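Local coordinates for LPS-assembly lipoprotein LptE (Acinetobacter baumannii, PDB 5TSE) that probably works with LptD to assemble lipopolysaccharide at the outer-membrane surface, binding the lipopolysaccharide and supporting the proper assembly of LptD, at residues L16-P21 with Y49-L54; V76-E81 with R92-A97. All blocks are in the same frame, centred on the assembly; numbering follows the deposited sequence.

Interaction 1. Residues L16-P21 with Y49-L54; sequences LSLELP and YVLRVL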
ATOM      1  N   LEU A  16     -10.019  12.986  -0.022  1.00 74.50           N
ATOM      2  CA  LEU A  16      -8.708  12.661  -0.570  1.00 72.51           C
ATOM      3  C   LEU A  16      -8.636  12.512  -2.074  1.00 69.34           C
ATOM      4  O   LEU A  16      -9.633  12.281  -2.765  1.00 70.17           O
ATOM      5  CB  LEU A  16      -8.160  11.358   0.033  1.00 72.29           C
ATOM      6  CG  LEU A  16      -7.591  11.378   1.445  1.00 75.49           C
ATOM      7  CD1 LEU A  16      -7.011  10.012   1.781  1.00 72.47           C
ATOM      8  CD2 LEU A  16      -6.505  12.433   1.551  1.00 79.01           C
ATOM      9  N   SER A  17      -7.402  12.655  -2.542  1.00 65.70           N
ATOM     10  CA  SER A  17      -7.020  12.485  -3.919  1.00 62.55           C
ATOM     11  C   SER A  17      -5.782  11.593  -3.813  1.00 59.98           C
ATOM     12  O   SER A  17      -5.094  11.618  -2.778  1.00 57.53           O
ATOM     13  CB  SER A  17      -6.672  13.821  -4.530  1.00 64.22           C
ATOM     14  OG  SER A  17      -6.543  13.693  -5.920  1.00 67.69           O
ATOM     15  N   LEU A  18      -5.504  10.807  -4.847  1.00 57.70           N
ATOM     16  CA  LEU A  18      -4.361   9.891  -4.815  1.00 55.96           C
ATOM     17  C   LEU A  18      -3.294  10.267  -5.827  1.00 56.06           C
ATOM     18  O   LEU A  18      -3.589  10.460  -7.012  1.00 55.31           O
ATOM     19  CB  LEU A  18      -4.804   8.460  -5.145  1.00 56.89           C
ATOM     20  CG  LEU A  18      -5.986   7.856  -4.390  1.00 59.05           C
ATOM     21  CD1 LEU A  18      -6.286   6.476  -4.945  1.00 60.66           C
ATOM     22  CD2 LEU A  18      -5.713   7.790  -2.906  1.00 62.00           C
ATOM     23  N   GLU A  19      -2.059  10.383  -5.349  1.00 51.77           N
ATOM     24  CA  GLU A  19      -0.942  10.636  -6.203  1.00 51.72           C
ATOM     25  C   GLU A  19      -0.085   9.391  -6.030  1.00 51.56           C
ATOM     26  O   GLU A  19       0.450   9.144  -4.950  1.00 52.32           O
ATOM     27  CB  GLU A  19      -0.159  11.873  -5.805  1.00 52.06           C
ATOM     28  CG  GLU A  19       0.963  12.132  -6.809  1.00 53.88           C
ATOM     29  CD  GLU A  19       1.904  13.228  -6.396  1.00 53.32           C
ATOM     30  OE1 GLU A  19       1.594  13.947  -5.437  1.00 53.43           O
ATOM     31  OE2 GLU A  19       2.958  13.361  -7.048  1.00 57.48           O
ATOM     32  N   LEU A  20       0.041   8.623  -7.102  1.00 51.71           N
ATOM     33  CA  LEU A  20       0.770   7.380  -7.098  1.00 50.28           C
ATOM     34  C   LEU A  20       1.740   7.353  -8.242  1.00 47.70           C
ATOM     35  O   LEU A  20       1.485   7.984  -9.257  1.00 51.87           O
ATOM     36  CB  LEU A  20      -0.208   6.238  -7.333  1.00 55.27           C
ATOM     37  CG  LEU A  20      -1.381   6.124  -6.353  1.00 61.36           C
ATOM     38  CD1 LEU A  20      -2.376   5.058  -6.786  1.00 62.50           C
ATOM     39  CD2 LEU A  20      -0.858   5.836  -4.964  1.00 62.12           C
ATOM     40  N   PRO A  21       2.862   6.627  -8.092  1.00 44.35           N
ATOM     41  CA  PRO A  21       3.768   6.510  -9.227  1.00 46.92           C
ATOM     42  C   PRO A  21       3.083   5.722 -10.339  1.00 49.75           C
ATOM     43  O   PRO A  21       2.024   5.130 -10.130  1.00 48.58           O
ATOM     44  CB  PRO A  21       4.972   5.701  -8.680  1.00 44.66           C
ATOM     45  CG  PRO A  21       4.775   5.592  -7.202  1.00 43.94           C
ATOM     46  CD  PRO A  21       3.350   5.926  -6.886  1.00 41.71           C
ATOM     47  N   TYR A  49      -7.463  16.545   0.865  1.00 75.68           N
ATOM     48  CA  TYR A  49      -6.037  16.302   1.028  1.00 74.23           C
ATOM     49  C   TYR A  49      -5.524  15.397  -0.103  1.00 68.13           C
ATOM     50  O   TYR A  49      -6.272  15.025  -1.013  1.00 65.29           O
ATOM     51  CB  TYR A  49      -5.727  15.761   2.437  1.00 78.19           C
ATOM     52  CG  TYR A  49      -5.947  16.810   3.513  1.00 87.29           C
ATOM     53  CD1 TYR A  49      -4.960  17.758   3.796  1.00 91.45           C
ATOM     54  CD2 TYR A  49      -7.145  16.874   4.233  1.00 91.69           C
ATOM     55  CE1 TYR A  49      -5.152  18.731   4.764  1.00 96.95           C
ATOM     56  CE2 TYR A  49      -7.342  17.842   5.210  1.00 96.38           C
ATOM     57  CZ  TYR A  49      -6.342  18.768   5.471  1.00 99.24           C
ATOM     58  OH  TYR A  49      -6.525  19.737   6.429  1.00104.17           O
ATOM     59  N   VAL A  50      -4.233  15.089  -0.063  1.00 62.67           N
ATOM     60  CA  VAL A  50      -3.621  14.272  -1.069  1.00 59.36           C
ATOM     61  C   VAL A  50      -2.796  13.185  -0.420  1.00 59.97           C
ATOM     62  O   VAL A  50      -1.903  13.457   0.372  1.00 60.51           O
ATOM     63  CB  VAL A  50      -2.696  15.107  -1.985  1.00 61.33           C
ATOM     64  CG1 VAL A  50      -1.981  14.209  -2.993  1.00 57.51           C
ATOM     65  CG2 VAL A  50      -3.486  16.214  -2.694  1.00 63.41           C
ATOM     66  N   LEU A  51      -3.113  11.948  -0.781  1.00 61.02           N
ATOM     67  CA  LEU A  51      -2.406  10.783  -0.314  1.00 58.20           C
ATOM     68  C   LEU A  51      -1.312  10.520  -1.325  1.00 56.67           C
ATOM     69  O   LEU A  51      -1.577   9.935  -2.379  1.00 54.61           O
ATOM     70  CB  LEU A  51      -3.371   9.602  -0.228  1.00 59.87           C
ATOM     71  CG  LEU A  51      -2.791   8.219   0.056  1.00 62.40           C
ATOM     72  CD1 LEU A  51      -1.782   8.253   1.186  1.00 65.39           C
ATOM     73  CD2 LEU A  51      -3.927   7.250   0.353  1.00 64.54           C
ATOM     74  N   ARG A  52      -0.098  10.989  -1.021  1.00 56.48           N
ATOM     75  CA  ARG A  52       1.045  10.813  -1.905  1.00 57.75           C
ATOM     76  C   ARG A  52       1.836   9.573  -1.540  1.00 60.19           C
ATOM     77  O   ARG A  52       2.293   9.437  -0.401  1.00 61.80           O
ATOM     78  CB  ARG A  52       1.980  12.039  -1.885  1.00 62.06           C
ATOM     79  CG  ARG A  52       3.113  11.943  -2.909  1.00 65.04           C
ATOM     80  CD  ARG A  52       3.703  13.297  -3.304  1.00 70.89           C
ATOM     81  NE  ARG A  52       4.801  13.829  -2.487  1.00 76.43           N
ATOM     82  CZ  ARG A  52       6.086  13.914  -2.868  1.00 81.51           C
ATOM     83  NH1 ARG A  52       6.985  14.430  -2.031  1.00 85.17           N
ATOM     84  NH2 ARG A  52       6.497  13.516  -4.075  1.00 79.70           N
ATOM     85  N   VAL A  53       1.955   8.660  -2.506  1.00 58.40           N
ATOM     86  CA  VAL A  53       2.760   7.467  -2.366  1.00 56.62           C
ATOM     87  C   VAL A  53       4.051   7.886  -2.994  1.00 55.80           C
ATOM     88  O   VAL A  53       4.105   8.055  -4.199  1.00 61.09           O
ATOM     89  CB  VAL A  53       2.176   6.239  -3.105  1.00 52.98           C
ATOM     90  CG1 VAL A  53       3.217   5.132  -3.229  1.00 52.38           C
ATOM     91  CG2 VAL A  53       0.946   5.741  -2.380  1.00 51.11           C
ATOM     92  N   LEU A  54       5.082   8.085  -2.178  1.00 61.55           N
ATOM     93  CA  LEU A  54       6.390   8.511  -2.694  1.00 66.01           C
ATOM     94  C   LEU A  54       7.191   7.360  -3.273  1.00 63.71           C
ATOM     95  O   LEU A  54       7.940   7.539  -4.242  1.00 66.02           O
ATOM     96  CB  LEU A  54       7.233   9.201  -1.614  1.00 71.01           C
ATOM     97  CG  LEU A  54       6.707  10.527  -1.059  1.00 75.79           C
ATOM     98  CD1 LEU A  54       5.478  10.293  -0.194  1.00 74.06           C
ATOM     99  CD2 LEU A  54       7.800  11.245  -0.269  1.00 78.86           C
TER
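Leu18 and Leu51 meet side by side on the helix-facing side of two parallel strands, their side chains pointing the same way and their CD2 methyls 3.8 Å apart. Leu16, Leu51 and Val53 are the buried residues of the contact and make up its tightly packed part. Leu16 reaches across with its CD2, which rests 3.5 Å from Tyr49 CB, while the Tyr49 ring leads away from the contact. At the strand end the ring of Pro21 crosses Val53 at about a right angle, its CD 3.7 Å from Val53 CG1. Between these side chains the backbone is stitched in parallel register by Leu51 N to Ser17 O, Glu19 N to Leu51 O and Val53 N to Glu19 O, all of 2.8-3.0 Å. The bond from Ser17 N to Tyr49 O is weak and bent, so the pairing is firmer from Ser17 O onward.

The opposite face, with exposed Glu19 and partly exposed Ser17, Val50 and Arg52, is the solvent side. Glu19 CG is anti to the backbone N (chi1 -176°), and the extended chain beyond it runs beside Arg52. The charged pair touches through Arg52 methylenes, Glu19 OE1 lying 3.1 Å from Arg52 CD, and not charge to charge: OE1 remains 4.4 Å from Arg52 NE. The guanidinium instead pairs through NE with Glu81, and Leu54 CG lies over one of its faces.

These are neighbouring parallel strands of a mixed alpha/beta sheet, and helix 25-37, among the residues linking them, packs on Leu18 and Leu20 through Glu28, Lys32 and Leu35. Strand 15-19 lies between strands 41-42 and 49-64, and strand 68-81 flanks the other edge of strand 49-64, where Leu51 touches Phe78 and Val53 touches Val76.

Interaction 2. Residues V76-E81 with R92-A97; sequences VTFQIE and RTLTAA. With FMT (formic acid), chain D.
Val76-Phe78 and Arg92-Leu94 pair as antiparallel strands of a beta hairpin, with Val76-Leu94 and Phe78-Arg92 as hydrogen-bonded pairs around the non-hydrogen-bonded pair Thr77-Thr93, whose CA atoms are 4.1 Å apart. Each hydrogen-bonded pair exchanges two N-H...O bonds of 2.8-2.9 Å, Val76 N to Leu94 O with Leu94 N to Val76 O, and Phe78 N to Arg92 O with Arg92 N to Phe78 O. On the threonine face the two side chains cross obliquely, and Thr93 OG1 donates to Thr77 OG1 at 2.7 Å. Thr77 OG1 in turn donates to O1 of a formic acid molecule at 2.6 Å, a probable crystallisation component that also bonds to Thr57. On the other face, the Phe78 ring turns back to the Arg92 strand. Arg92 CB lies over one face of this ring, offset toward the rim, and Arg92 CG is 3.9 Å from Phe78 CE1; Leu94 CD1 comes to the ring edge, near its plane. Strand 92-101 forms one edge of the sheet in this chain. Helix 110-134 packs on the face with Val76, Phe78 and Leu94, through Leu125 and Gln132, and strand 49-64 flanks strand 68-81 on its other side.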
ATOM      1  N   VAL A  76       5.712   0.273   0.656  1.00 51.89           N
ATOM      2  CA  VAL A  76       5.222   1.609   0.260  1.00 55.18           C
ATOM      3  C   VAL A  76       5.470   2.678   1.327  1.00 55.99           C
ATOM      4  O   VAL A  76       5.206   2.462   2.507  1.00 59.43           O
ATOM      5  CB  VAL A  76       3.704   1.594  -0.090  1.00 53.24           C
ATOM      6  CG1 VAL A  76       3.157   3.007  -0.252  1.00 55.94           C
ATOM      7  CG2 VAL A  76       3.450   0.811  -1.357  1.00 51.74           C
ATOM      8  N   THR A  77       5.988   3.822   0.886  1.00 57.18           N
ATOM      9  CA  THR A  77       6.211   4.980   1.749  1.00 56.89           C
ATOM     10  C   THR A  77       5.210   6.025   1.277  1.00 56.10           C
ATOM     11  O   THR A  77       5.088   6.291   0.082  1.00 56.87           O
ATOM     12  CB  THR A  77       7.656   5.504   1.673  1.00 59.68           C
ATOM     13  OG1 THR A  77       8.563   4.475   2.115  1.00 60.28           O
ATOM     14  CG2 THR A  77       7.842   6.746   2.556  1.00 58.81           C
ATOM     15  N   PHE A  78       4.463   6.598   2.204  1.00 61.33           N
ATOM     16  CA  PHE A  78       3.472   7.595   1.850  1.00 59.00           C
ATOM     17  C   PHE A  78       3.281   8.616   2.961  1.00 61.58           C
ATOM     18  O   PHE A  78       3.568   8.351   4.128  1.00 65.68           O
ATOM     19  CB  PHE A  78       2.140   6.912   1.565  1.00 56.61           C
ATOM     20  CG  PHE A  78       1.466   6.371   2.789  1.00 59.45           C
ATOM     21  CD1 PHE A  78       1.796   5.113   3.288  1.00 60.41           C
ATOM     22  CD2 PHE A  78       0.488   7.117   3.447  1.00 63.25           C
ATOM     23  CE1 PHE A  78       1.172   4.614   4.420  1.00 62.40           C
ATOM     24  CE2 PHE A  78      -0.143   6.621   4.581  1.00 64.69           C
ATOM     25  CZ  PHE A  78       0.200   5.370   5.070  1.00 65.15           C
ATOM     26  N   GLN A  79       2.764   9.777   2.585  1.00 61.70           N
ATOM     27  CA  GLN A  79       2.494  10.838   3.534  1.00 63.50           C
ATOM     28  C   GLN A  79       1.328  11.645   3.018  1.00 62.62           C
ATOM     29  O   GLN A  79       1.154  11.772   1.811  1.00 64.13           O
ATOM     30  CB  GLN A  79       3.724  11.734   3.700  1.00 66.50           C
ATOM     31  CG  GLN A  79       4.084  12.567   2.480  1.00 69.65           C
ATOM     32  CD  GLN A  79       5.423  13.284   2.603  1.00 75.38           C
ATOM     33  OE1 GLN A  79       6.164  13.099   3.570  1.00 79.27           O
ATOM     34  NE2 GLN A  79       5.740  14.107   1.607  1.00 76.48           N
ATOM     35  N   ILE A  80       0.517  12.174   3.924  1.00 63.89           N
ATOM     36  CA  ILE A  80      -0.592  13.018   3.516  1.00 64.65           C
ATOM     37  C   ILE A  80      -0.065  14.441   3.294  1.00 64.79           C
ATOM     38  O   ILE A  80       0.760  14.943   4.060  1.00 65.36           O
ATOM     39  CB  ILE A  80      -1.706  13.097   4.572  1.00 66.07           C
ATOM     40  CG1 ILE A  80      -2.213  11.708   4.958  1.00 65.79           C
ATOM     41  CG2 ILE A  80      -2.864  13.944   4.050  1.00 67.13           C
ATOM     42  CD1 ILE A  80      -2.898  10.955   3.848  1.00 64.61           C
ATOM     43  N   GLU A  81      -0.552  15.071   2.236  1.00 63.47           N
ATOM     44  CA  GLU A  81      -0.215  16.444   1.910  1.00 64.43           C
ATOM     45  C   GLU A  81      -1.510  17.140   1.579  1.00 63.90           C
ATOM     46  O   GLU A  81      -2.495  16.483   1.238  1.00 61.88           O
ATOM     47  CB  GLU A  81       0.675  16.527   0.669  1.00 63.91           C
ATOM     48  CG  GLU A  81       2.051  15.896   0.793  1.00 63.85           C
ATOM     49  CD  GLU A  81       2.874  16.051  -0.469  1.00 64.39           C
ATOM     50  OE1 GLU A  81       2.358  16.598  -1.473  1.00 64.43           O
ATOM     51  OE2 GLU A  81       4.042  15.621  -0.469  1.00 66.43           O
ATOM     52  N   ARG A  92       5.443   7.496   6.070  1.00 71.39           N
ATOM     53  CA  ARG A  92       5.191   6.237   6.748  1.00 70.81           C
ATOM     54  C   ARG A  92       5.486   5.120   5.746  1.00 66.90           C
ATOM     55  O   ARG A  92       4.943   5.140   4.646  1.00 63.42           O
ATOM     56  CB  ARG A  92       3.736   6.195   7.199  1.00 72.64           C
ATOM     57  CG  ARG A  92       3.237   4.840   7.667  1.00 76.65           C
ATOM     58  CD  ARG A  92       4.003   4.288   8.864  1.00 81.99           C
ATOM     59  NE  ARG A  92       3.834   5.099  10.066  1.00 86.94           N
ATOM     60  CZ  ARG A  92       4.358   4.808  11.251  1.00 90.50           C
ATOM     61  NH1 ARG A  92       5.094   3.710  11.415  1.00 95.64           N
ATOM     62  NH2 ARG A  92       4.143   5.613  12.281  1.00 94.60           N
ATOM     63  N   THR A  93       6.342   4.170   6.133  1.00 63.37           N
ATOM     64  CA  THR A  93       6.745   3.046   5.289  1.00 62.43           C
ATOM     65  C   THR A  93       6.103   1.736   5.761  1.00 62.16           C
ATOM     66  O   THR A  93       6.341   1.312   6.887  1.00 66.89           O
ATOM     67  CB  THR A  93       8.286   2.901   5.302  1.00 66.15           C
ATOM     68  OG1 THR A  93       8.874   4.088   4.753  1.00 70.08           O
ATOM     69  CG2 THR A  93       8.754   1.697   4.483  1.00 63.87           C
ATOM     70  N   LEU A  94       5.299   1.100   4.904  1.00 56.25           N
ATOM     71  CA  LEU A  94       4.631  -0.165   5.245  1.00 55.46           C
ATOM     72  C   LEU A  94       5.038  -1.256   4.274  1.00 54.98           C
ATOM     73  O   LEU A  94       5.514  -0.977   3.190  1.00 55.17           O
ATOM     74  CB  LEU A  94       3.117  -0.021   5.208  1.00 53.73           C
ATOM     75  CG  LEU A  94       2.526   1.134   6.002  1.00 55.77           C
ATOM     76  CD1 LEU A  94       1.005   1.044   5.969  1.00 53.97           C
ATOM     77  CD2 LEU A  94       3.039   1.130   7.433  1.00 61.25           C
ATOM     78  N   THR A  95       4.814  -2.504   4.660  1.00 54.26           N
ATOM     79  CA  THR A  95       5.199  -3.608   3.825  1.00 53.66           C
ATOM     80  C   THR A  95       4.303  -4.812   4.038  1.00 52.85           C
ATOM     81  O   THR A  95       3.787  -5.028   5.130  1.00 54.84           O
ATOM     82  CB  THR A  95       6.669  -4.003   4.100  1.00 56.99           C
ATOM     83  OG1 THR A  95       7.120  -4.925   3.108  1.00 54.52           O
ATOM     84  CG2 THR A  95       6.842  -4.630   5.489  1.00 61.11           C
ATOM     85  N   ALA A  96       4.100  -5.576   2.979  1.00 50.09           N
ATOM     86  CA  ALA A  96       3.300  -6.797   3.059  1.00 52.81           C
ATOM     87  C   ALA A  96       4.098  -7.852   2.342  1.00 51.78           C
ATOM     88  O   ALA A  96       4.853  -7.535   1.427  1.00 53.28           O
ATOM     89  CB  ALA A  96       1.946  -6.610   2.404  1.00 53.06           C
ATOM     90  N   ALA A  97       3.929  -9.107   2.741  1.00 52.90           N
ATOM     91  CA  ALA A  97       4.684 -10.175   2.137  1.00 49.40           C
ATOM     92  C   ALA A  97       4.082 -11.548   2.330  1.00 50.45           C
ATOM     93  O   ALA A  97       3.452 -11.820   3.339  1.00 54.11           O
ATOM     94  CB  ALA A  97       6.085 -10.169   2.730  1.00 51.61           C
TER
HETATM   95  C   FMT D 201      10.363   2.182  -0.372  1.00 80.74           C
HETATM   96  O1  FMT D 201       9.881   2.934   0.457  1.00 76.78           O
HETATM   97  O2  FMT D 201       9.545   1.501  -1.166  1.00 80.86           O

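How the interactions relate
Interactions 1 and 2 belong to one mixed sheet and meet where strands 49-64 and 68-81 run side by side. Interaction 1 is a parallel pairing toward one margin, interaction 2 an antiparallel hairpin pairing at the other. Both are partly buried, each with one exposed residue (Glu19, Thr93), but interaction 2 lies nearer the chain's centre, about 6 Å against about 11 Å, centre to centre. Each turns a largely apolar face to a helix, 25-37 or 110-134. The polar faces differ: interaction 1 carries charged side chains, interaction 2 paired threonine hydroxyls. Besides the Arg52-Glu81 salt bridge, a probable hydrogen bond from Val50 N to Glu81 O ties the two contacts.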